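Local coordinates for protein HspA (Thermosynechococcus vulcanus, PDB 6EWN) that is a small heat shock protein that probably holds partly unfolded proteins, without ATP, and keeps them from aggregating, at residues A[32-44]-A[62-75]. Residues are numbered along the deposited sequence; the frame is centred on the assembly and turned at random.
With URE (urea), chain D; URE (urea), chain Q.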
ATOM      1  N   GLN A  32       2.533   3.895   7.790  1.00 10.05           N
ATOM      2  CA  GLN A  32       3.021   4.158   9.134  1.00  6.40           C
ATOM      3  C   GLN A  32       3.249   2.844   9.852  1.00 17.64           C
ATOM      4  O   GLN A  32       2.498   1.893   9.641  1.00 21.14           O
ATOM      5  CB  GLN A  32       2.031   4.999   9.938  1.00 24.45           C
ATOM      6  CG  GLN A  32       1.950   6.443   9.487  1.00 21.70           C
ATOM      7  CD  GLN A  32       0.924   6.706   8.371  1.00  6.41           C
ATOM      8  OE1 GLN A  32       0.655   5.866   7.502  1.00 10.50           O
ATOM      9  NE2 GLN A  32       0.348   7.881   8.412  1.00  2.83           N
ATOM     10  N   VAL A  33       4.301   2.778  10.674  1.00 25.23           N
ATOM     11  CA  VAL A  33       4.504   1.656  11.587  1.00 22.84           C
ATOM     12  C   VAL A  33       4.286   2.114  13.020  1.00 16.60           C
ATOM     13  O   VAL A  33       4.850   3.120  13.458  1.00  7.69           O
ATOM     14  CB  VAL A  33       5.892   1.016  11.462  1.00 25.79           C
ATOM     15  CG1 VAL A  33       5.991  -0.122  12.484  1.00 22.99           C
ATOM     16  CG2 VAL A  33       6.156   0.542  10.009  1.00 33.24           C
ATOM     17  N   THR A  34       3.487   1.356  13.762  1.00 19.72           N
ATOM     18  CA  THR A  34       3.111   1.767  15.104  1.00 24.93           C
ATOM     19  C   THR A  34       3.184   0.528  15.986  1.00 22.82           C
ATOM     20  O   THR A  34       2.243  -0.265  16.029  1.00 23.14           O
ATOM     21  CB  THR A  34       1.723   2.413  15.137  1.00 37.20           C
ATOM     22  OG1 THR A  34       1.061   2.252  13.867  1.00 27.37           O
ATOM     23  CG2 THR A  34       1.833   3.948  15.553  1.00 10.95           C
ATOM     24  N   ALA A  35       4.307   0.388  16.697  1.00 30.98           N
ATOM     25  CA  ALA A  35       4.652  -0.842  17.397  1.00 15.91           C
ATOM     26  C   ALA A  35       4.586  -2.042  16.460  1.00 13.03           C
ATOM     27  O   ALA A  35       3.560  -2.724  16.424  1.00 20.33           O
ATOM     28  CB  ALA A  35       3.736  -1.052  18.591  1.00 28.77           C
ATOM     29  N   GLU A  36       5.676  -2.276  15.701  1.00 16.55           N
ATOM     30  CA  GLU A  36       5.846  -3.274  14.646  1.00 10.50           C
ATOM     31  C   GLU A  36       4.599  -3.533  13.825  1.00 14.74           C
ATOM     32  O   GLU A  36       4.434  -4.637  13.288  1.00 19.41           O
ATOM     33  CB  GLU A  36       6.346  -4.609  15.234  1.00 14.22           C
ATOM     34  CG  GLU A  36       5.400  -5.307  16.154  1.00  2.84           C
ATOM     35  CD  GLU A  36       5.700  -6.802  16.378  1.00  3.84           C
ATOM     36  OE1 GLU A  36       5.541  -7.616  15.459  1.00  5.00           O
ATOM     37  OE2 GLU A  36       6.057  -7.168  17.494  1.00  1.74           O
ATOM     38  N   ALA A  37       3.732  -2.528  13.697  1.00 26.42           N
ATOM     39  CA  ALA A  37       2.432  -2.671  13.050  1.00 19.92           C
ATOM     40  C   ALA A  37       2.365  -1.705  11.869  1.00 13.01           C
ATOM     41  O   ALA A  37       2.076  -0.518  12.043  1.00 14.35           O
ATOM     42  CB  ALA A  37       1.302  -2.439  14.045  1.00 22.17           C
ATOM     43  N   VAL A  38       2.588  -2.249  10.674  1.00  7.61           N
ATOM     44  CA  VAL A  38       2.668  -1.479   9.442  1.00 11.43           C
ATOM     45  C   VAL A  38       1.241  -1.197   8.964  1.00 29.18           C
ATOM     46  O   VAL A  38       0.424  -2.116   8.880  1.00 23.71           O
ATOM     47  CB  VAL A  38       3.482  -2.259   8.393  1.00 24.88           C
ATOM     48  CG1 VAL A  38       4.129  -1.359   7.316  1.00 14.75           C
ATOM     49  CG2 VAL A  38       4.580  -3.105   9.098  1.00 35.26           C
ATOM     50  N   SER A  39       0.921   0.069   8.679  1.00  8.70           N
ATOM     51  CA  SER A  39      -0.441   0.469   8.388  1.00  8.71           C
ATOM     52  C   SER A  39      -0.618   0.729   6.902  1.00  6.15           C
ATOM     53  O   SER A  39       0.218   1.381   6.272  1.00  4.84           O
ATOM     54  CB  SER A  39      -0.800   1.727   9.191  1.00 11.65           C
ATOM     55  OG  SER A  39      -2.184   2.037   9.183  1.00 10.13           O
ATOM     56  N   ILE A  40      -1.750   0.255   6.347  1.00 28.56           N
ATOM     57  CA  ILE A  40      -2.217   0.632   4.997  1.00 12.93           C
ATOM     58  C   ILE A  40      -3.368   1.639   5.097  1.00 10.98           C
ATOM     59  O   ILE A  40      -4.289   1.486   5.912  1.00 15.26           O
ATOM     60  CB  ILE A  40      -2.629  -0.612   4.175  1.00  8.44           C
ATOM     61  CG1 ILE A  40      -1.523  -1.007   3.207  1.00 12.41           C
ATOM     62  CG2 ILE A  40      -3.960  -0.379   3.390  1.00 21.46           C
ATOM     63  CD1 ILE A  40      -1.975  -1.434   1.854  1.00 19.02           C
ATOM     64  N   SER A  41      -3.321   2.671   4.250  1.00 17.23           N
ATOM     65  CA  SER A  41      -4.232   3.813   4.363  1.00 11.58           C
ATOM     66  C   SER A  41      -4.018   4.744   3.185  1.00 17.19           C
ATOM     67  O   SER A  41      -2.866   5.054   2.858  1.00 17.94           O
ATOM     68  CB  SER A  41      -4.094   4.559   5.728  1.00 19.87           C
ATOM     69  OG  SER A  41      -2.809   4.637   6.335  1.00  5.49           O
ATOM     70  N   GLY A  42      -5.113   5.156   2.527  1.00 10.29           N
ATOM     71  CA  GLY A  42      -5.028   5.956   1.310  1.00 12.50           C
ATOM     72  C   GLY A  42      -6.414   6.298   0.815  1.00  6.19           C
ATOM     73  O   GLY A  42      -7.414   5.841   1.364  1.00  9.77           O
ATOM     74  N   GLU A  43      -6.448   7.153  -0.220  1.00 10.45           N
ATOM     75  CA  GLU A  43      -7.660   7.525  -0.962  1.00  2.96           C
ATOM     76  C   GLU A  43      -7.390   8.247  -2.279  1.00  7.34           C
ATOM     77  O   GLU A  43      -6.711   9.276  -2.311  1.00 10.13           O
ATOM     78  CB  GLU A  43      -8.568   8.428  -0.132  1.00 20.32           C
ATOM     79  CG  GLU A  43     -10.008   8.196  -0.446  1.00  8.19           C
ATOM     80  CD  GLU A  43     -10.912   8.934   0.448  1.00 10.12           C
ATOM     81  OE1 GLU A  43     -11.373   9.992  -0.011  1.00 13.71           O
ATOM     82  OE2 GLU A  43     -11.164   8.432   1.582  1.00 14.08           O
ATOM     83  N   ARG A  44      -7.997   7.763  -3.364  1.00 23.75           N
ATOM     84  CA  ARG A  44      -7.884   8.429  -4.661  1.00 14.75           C
ATOM     85  C   ARG A  44      -8.834   9.621  -4.741  1.00 13.52           C
ATOM     86  O   ARG A  44     -10.057   9.448  -4.685  1.00 15.47           O
ATOM     87  CB  ARG A  44      -8.183   7.454  -5.798  1.00 15.68           C
ATOM     88  CG  ARG A  44      -7.527   7.834  -7.067  1.00 13.24           C
ATOM     89  CD  ARG A  44      -7.230   6.610  -7.884  1.00 29.98           C
ATOM     90  NE  ARG A  44      -8.413   5.875  -8.348  1.00 22.51           N
ATOM     91  CZ  ARG A  44      -8.799   5.811  -9.614  1.00  7.40           C
ATOM     92  NH1 ARG A  44      -8.125   6.453 -10.557  1.00  3.56           N
ATOM     93  NH2 ARG A  44      -9.874   5.121  -9.935  1.00 18.16           N
ATOM     94  N   TYR A  62     -13.527   3.829  -5.704  1.00 26.10           N
ATOM     95  CA  TYR A  62     -12.421   3.633  -4.795  1.00 10.04           C
ATOM     96  C   TYR A  62     -12.482   4.676  -3.691  1.00 24.82           C
ATOM     97  O   TYR A  62     -12.981   5.789  -3.894  1.00 19.31           O
ATOM     98  CB  TYR A  62     -11.098   3.728  -5.518  1.00  3.25           C
ATOM     99  CG  TYR A  62     -10.956   2.731  -6.596  1.00  6.49           C
ATOM    100  CD1 TYR A  62     -10.826   1.389  -6.302  1.00 13.94           C
ATOM    101  CD2 TYR A  62     -10.969   3.110  -7.902  1.00 11.93           C
ATOM    102  CE1 TYR A  62     -10.708   0.443  -7.307  1.00  9.71           C
ATOM    103  CE2 TYR A  62     -10.846   2.201  -8.908  1.00 12.19           C
ATOM    104  CZ  TYR A  62     -10.706   0.855  -8.593  1.00  5.76           C
ATOM    105  OH  TYR A  62     -10.579  -0.106  -9.564  1.00 10.16           O
ATOM    106  N   GLY A  63     -11.948   4.299  -2.530  1.00 22.95           N
ATOM    107  CA  GLY A  63     -11.936   5.125  -1.347  1.00 19.79           C
ATOM    108  C   GLY A  63     -10.775   4.785  -0.440  1.00  5.38           C
ATOM    109  O   GLY A  63      -9.673   4.639  -0.946  1.00  3.83           O
ATOM    110  N   LYS A  64     -11.025   4.659   0.876  1.00  7.58           N
ATOM    111  CA  LYS A  64     -10.011   4.615   1.928  1.00 16.00           C
ATOM    112  C   LYS A  64     -10.028   3.291   2.676  1.00 16.63           C
ATOM    113  O   LYS A  64     -11.036   2.591   2.709  1.00 22.09           O
ATOM    114  CB  LYS A  64     -10.210   5.734   2.948  1.00 23.18           C
ATOM    115  CG  LYS A  64      -9.474   5.495   4.277  1.00 18.43           C
ATOM    116  CD  LYS A  64      -9.740   6.534   5.302  1.00  5.00           C
ATOM    117  CE  LYS A  64     -11.195   6.782   5.415  1.00  5.00           C
ATOM    118  NZ  LYS A  64     -11.634   7.498   6.606  1.00  5.88           N
ATOM    119  N   PHE A  65      -8.900   2.979   3.313  1.00  6.22           N
ATOM    120  CA  PHE A  65      -8.635   1.635   3.783  1.00 19.30           C
ATOM    121  C   PHE A  65      -7.628   1.713   4.913  1.00 25.87           C
ATOM    122  O   PHE A  65      -6.560   2.290   4.728  1.00  7.89           O
ATOM    123  CB  PHE A  65      -8.082   0.757   2.661  1.00 25.91           C
ATOM    124  CG  PHE A  65      -7.517   1.537   1.491  1.00 14.59           C
ATOM    125  CD1 PHE A  65      -6.251   2.103   1.562  1.00 13.51           C
ATOM    126  CD2 PHE A  65      -8.245   1.698   0.333  1.00  6.89           C
ATOM    127  CE1 PHE A  65      -5.747   2.799   0.525  1.00  3.57           C
ATOM    128  CE2 PHE A  65      -7.728   2.381  -0.719  1.00  6.87           C
ATOM    129  CZ  PHE A  65      -6.472   2.929  -0.626  1.00  8.76           C
ATOM    130  N   GLN A  66      -7.954   1.104   6.055  1.00 28.11           N
ATOM    131  CA  GLN A  66      -7.138   1.167   7.265  1.00 16.50           C
ATOM    132  C   GLN A  66      -6.689  -0.250   7.618  1.00 36.39           C
ATOM    133  O   GLN A  66      -7.191  -0.872   8.577  1.00 39.09           O
ATOM    134  CB  GLN A  66      -7.900   1.824   8.417  1.00  9.35           C
ATOM    135  CG  GLN A  66      -7.541   3.240   8.676  1.00  5.00           C
ATOM    136  CD  GLN A  66      -7.844   3.595  10.096  1.00  2.11           C
ATOM    137  OE1 GLN A  66      -8.843   4.227  10.389  1.00  0.86           O
ATOM    138  NE2 GLN A  66      -6.969   3.201  10.997  1.00  9.10           N
ATOM    139  N   ARG A  67      -5.732  -0.753   6.838  1.00 29.77           N
ATOM    140  CA  ARG A  67      -5.204  -2.104   6.959  1.00 17.61           C
ATOM    141  C   ARG A  67      -3.882  -2.035   7.680  1.00 12.90           C
ATOM    142  O   ARG A  67      -3.236  -0.991   7.740  1.00 26.67           O
ATOM    143  CB  ARG A  67      -5.009  -2.752   5.583  1.00  9.27           C
ATOM    144  CG  ARG A  67      -5.263  -4.219   5.507  1.00  7.38           C
ATOM    145  CD  ARG A  67      -5.130  -4.777   4.036  1.00 10.18           C
ATOM    146  NE  ARG A  67      -6.176  -5.780   3.733  1.00  4.89           N
ATOM    147  CZ  ARG A  67      -5.990  -7.074   3.469  1.00  2.75           C
ATOM    148  NH1 ARG A  67      -4.787  -7.622   3.378  1.00  7.65           N
ATOM    149  NH2 ARG A  67      -7.016  -7.840   3.232  1.00  5.59           N
ATOM    150  N   VAL A  68      -3.472  -3.164   8.220  1.00 14.88           N
ATOM    151  CA  VAL A  68      -2.207  -3.201   8.913  1.00 10.40           C
ATOM    152  C   VAL A  68      -1.438  -4.465   8.520  1.00 13.29           C
ATOM    153  O   VAL A  68      -0.691  -4.467   7.529  1.00 14.86           O
ATOM    154  CB  VAL A  68      -2.467  -3.113  10.430  1.00  4.92           C
ATOM    155  CG1 VAL A  68      -1.362  -2.449  11.104  1.00  9.04           C
ATOM    156  CG2 VAL A  68      -3.730  -2.349  10.707  1.00 26.21           C
ATOM    157  N   ILE A  69      -1.648  -5.540   9.282  1.00 16.15           N
ATOM    158  CA  ILE A  69      -1.014  -6.850   9.156  1.00 18.33           C
ATOM    159  C   ILE A  69       0.072  -7.043  10.214  1.00 28.06           C
ATOM    160  O   ILE A  69       1.073  -6.300  10.231  1.00 20.67           O
ATOM    161  CB  ILE A  69      -0.431  -7.089   7.766  1.00 16.49           C
ATOM    162  CG1 ILE A  69      -1.547  -7.080   6.730  1.00  8.59           C
ATOM    163  CG2 ILE A  69       0.255  -8.415   7.774  1.00 17.61           C
ATOM    164  CD1 ILE A  69      -1.127  -7.417   5.352  1.00  8.94           C
ATOM    165  N   PRO A  70      -0.053  -8.050  11.076  1.00 11.64           N
ATOM    166  CA  PRO A  70       1.033  -8.360  12.013  1.00  7.50           C
ATOM    167  C   PRO A  70       2.248  -8.996  11.335  1.00 13.24           C
ATOM    168  O   PRO A  70       2.168  -9.652  10.290  1.00  6.06           O
ATOM    169  CB  PRO A  70       0.388  -9.352  12.993  1.00 19.16           C
ATOM    170  CG  PRO A  70      -1.115  -9.328  12.692  1.00 11.68           C
ATOM    171  CD  PRO A  70      -1.238  -8.911  11.289  1.00 18.03           C
ATOM    172  N   LEU A  71       3.383  -8.845  12.006  1.00  5.87           N
ATOM    173  CA  LEU A  71       4.692  -9.261  11.544  1.00 11.09           C
ATOM    174  C   LEU A  71       5.286 -10.335  12.468  1.00  9.43           C
ATOM    175  O   LEU A  71       4.876 -10.450  13.626  1.00 10.49           O
ATOM    176  CB  LEU A  71       5.604  -8.028  11.525  1.00  6.51           C
ATOM    177  CG  LEU A  71       6.249  -7.422  10.309  1.00  5.00           C
ATOM    178  CD1 LEU A  71       6.445  -5.994  10.538  1.00 12.98           C
ATOM    179  CD2 LEU A  71       7.555  -7.979  10.190  1.00 17.40           C
ATOM    180  N   PRO A  72       6.293 -11.092  12.014  1.00  6.63           N
ATOM    181  CA  PRO A  72       7.060 -11.967  12.924  1.00  2.18           C
ATOM    182  C   PRO A  72       8.200 -11.321  13.682  1.00  4.71           C
ATOM    183  O   PRO A  72       8.754 -11.961  14.594  1.00 12.20           O
ATOM    184  CB  PRO A  72       7.649 -13.010  12.000  1.00  5.17           C
ATOM    185  CG  PRO A  72       7.029 -12.748  10.629  1.00 18.99           C
ATOM    186  CD  PRO A  72       6.662 -11.322  10.620  1.00 11.16           C
ATOM    187  N   VAL A  73       8.557 -10.095  13.334  1.00  4.31           N
ATOM    188  CA  VAL A  73       9.746  -9.450  13.844  1.00  6.13           C
ATOM    189  C   VAL A  73       9.460  -7.974  13.993  1.00  4.53           C
ATOM    190  O   VAL A  73       8.792  -7.379  13.149  1.00  5.26           O
ATOM    191  CB  VAL A  73      10.986  -9.647  12.917  1.00  8.45           C
ATOM    192  CG1 VAL A  73      11.818 -10.860  13.344  1.00  5.00           C
ATOM    193  CG2 VAL A  73      10.608  -9.681  11.386  1.00  4.50           C
ATOM    194  N   ARG A  74      10.033  -7.382  15.047  1.00 24.25           N
ATOM    195  CA  ARG A  74      10.076  -5.929  15.211  1.00 18.65           C
ATOM    196  C   ARG A  74      10.857  -5.275  14.083  1.00 28.40           C
ATOM    197  O   ARG A  74      11.952  -5.721  13.712  1.00 33.75           O
ATOM    198  CB  ARG A  74      10.727  -5.546  16.551  1.00 32.50           C
ATOM    199  CG  ARG A  74      11.211  -4.070  16.636  1.00 22.81           C
ATOM    200  CD  ARG A  74      10.651  -3.333  17.832  1.00 14.11           C
ATOM    201  NE  ARG A  74       9.199  -3.404  17.889  1.00  8.03           N
ATOM    202  CZ  ARG A  74       8.509  -4.178  18.705  1.00  3.05           C
ATOM    203  NH1 ARG A  74       9.112  -4.939  19.596  1.00  1.96           N
ATOM    204  NH2 ARG A  74       7.198  -4.167  18.647  1.00  3.88           N
ATOM    205  N   ILE A  75      10.324  -4.156  13.606  1.00 20.06           N
ATOM    206  CA  ILE A  75      10.804  -3.532  12.384  1.00 28.03           C
ATOM    207  C   ILE A  75      11.895  -2.509  12.657  1.00 30.31           C
ATOM    208  O   ILE A  75      12.320  -2.321  13.808  1.00 12.45           O
ATOM    209  CB  ILE A  75       9.636  -2.866  11.655  1.00 22.29           C
ATOM    210  CG1 ILE A  75       9.176  -1.641  12.456  1.00  9.76           C
ATOM    211  CG2 ILE A  75       8.524  -3.874  11.491  1.00 16.60           C
ATOM    212  CD1 ILE A  75       9.159  -0.356  11.649  1.00 14.16           C
TER
HETATM  213  C   URE D 202     -12.123   7.024  -8.809  1.00  2.81           C
HETATM  214  O   URE D 202     -11.565   7.873  -8.248  1.00  5.00           O
HETATM  215  N1  URE D 202     -12.285   5.754  -8.180  1.00  6.41           N
HETATM  216  N2  URE D 202     -12.715   7.248 -10.107  1.00 18.06           N
HETATM  217  C   URE Q 215      -4.154  -8.062  10.124  1.00 24.28           C
HETATM  218  O   URE Q 215      -4.290  -8.808  10.935  1.00 38.17           O
HETATM  219  N1  URE Q 215      -3.897  -6.670  10.283  1.00 15.00           N
HETATM  220  N2  URE Q 215      -4.249  -8.761   8.976  1.00 24.37           N
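Ile40 and Arg67 make the one antiparallel bridge between strand 38-42 and the loop segment 62-75, a hydrogen-bonded pair. Arg67 N reaches Ile40 O at 2.8 Å, but bent, with 140° at the hydrogen; the return bond to Arg67 O is modelled so short that its length is doubtful. Weak CA-H...O contacts flank the bridge, from Ser39 CA to Arg67 O and from Gln66 CA to Ile40 O. The two side chains run the same way, and branched Ile40 offers CG2 to the aliphatic CB of Arg67, whose tip leads off elsewhere. Phe65 lays its ring against the backbone of Gly42, whose carbonyl oxygen lies 3.5 Å above one face, toward the rim; glycine suits this spot because it has no side chain to hold the ring off.

In the loop joining strands 29-33 and 38-42, Glu36 turns toward 62-75. CB is 3.5 Å from Arg74 NH2; CG, set between backbone N and carbonyl carbon (chi1 65°), passes that nitrogen at 3.3 Å, and CD lies 3.8 Å from it. OE1 faces the Leu71 carbonyl oxygen, another acceptor, whereas OE2 forms a salt bridge with Arg74 NH2 at 3.4 Å. The long Arg74 chain bends to bring its guanidinium here, but the planes stand 84° apart and no N-H points at the oxygen, so charge alone draws them together. Nearby, Val38 CG2 meets Leu71 CD1 at 3.7 Å.

At the far end, urea lies over a face of the Arg44 guanidinium. Two backbone hydrogen bonds, weak CA-H...O contacts and undirected charge are consistent with an alpha-crystallin domain beginning to unfold.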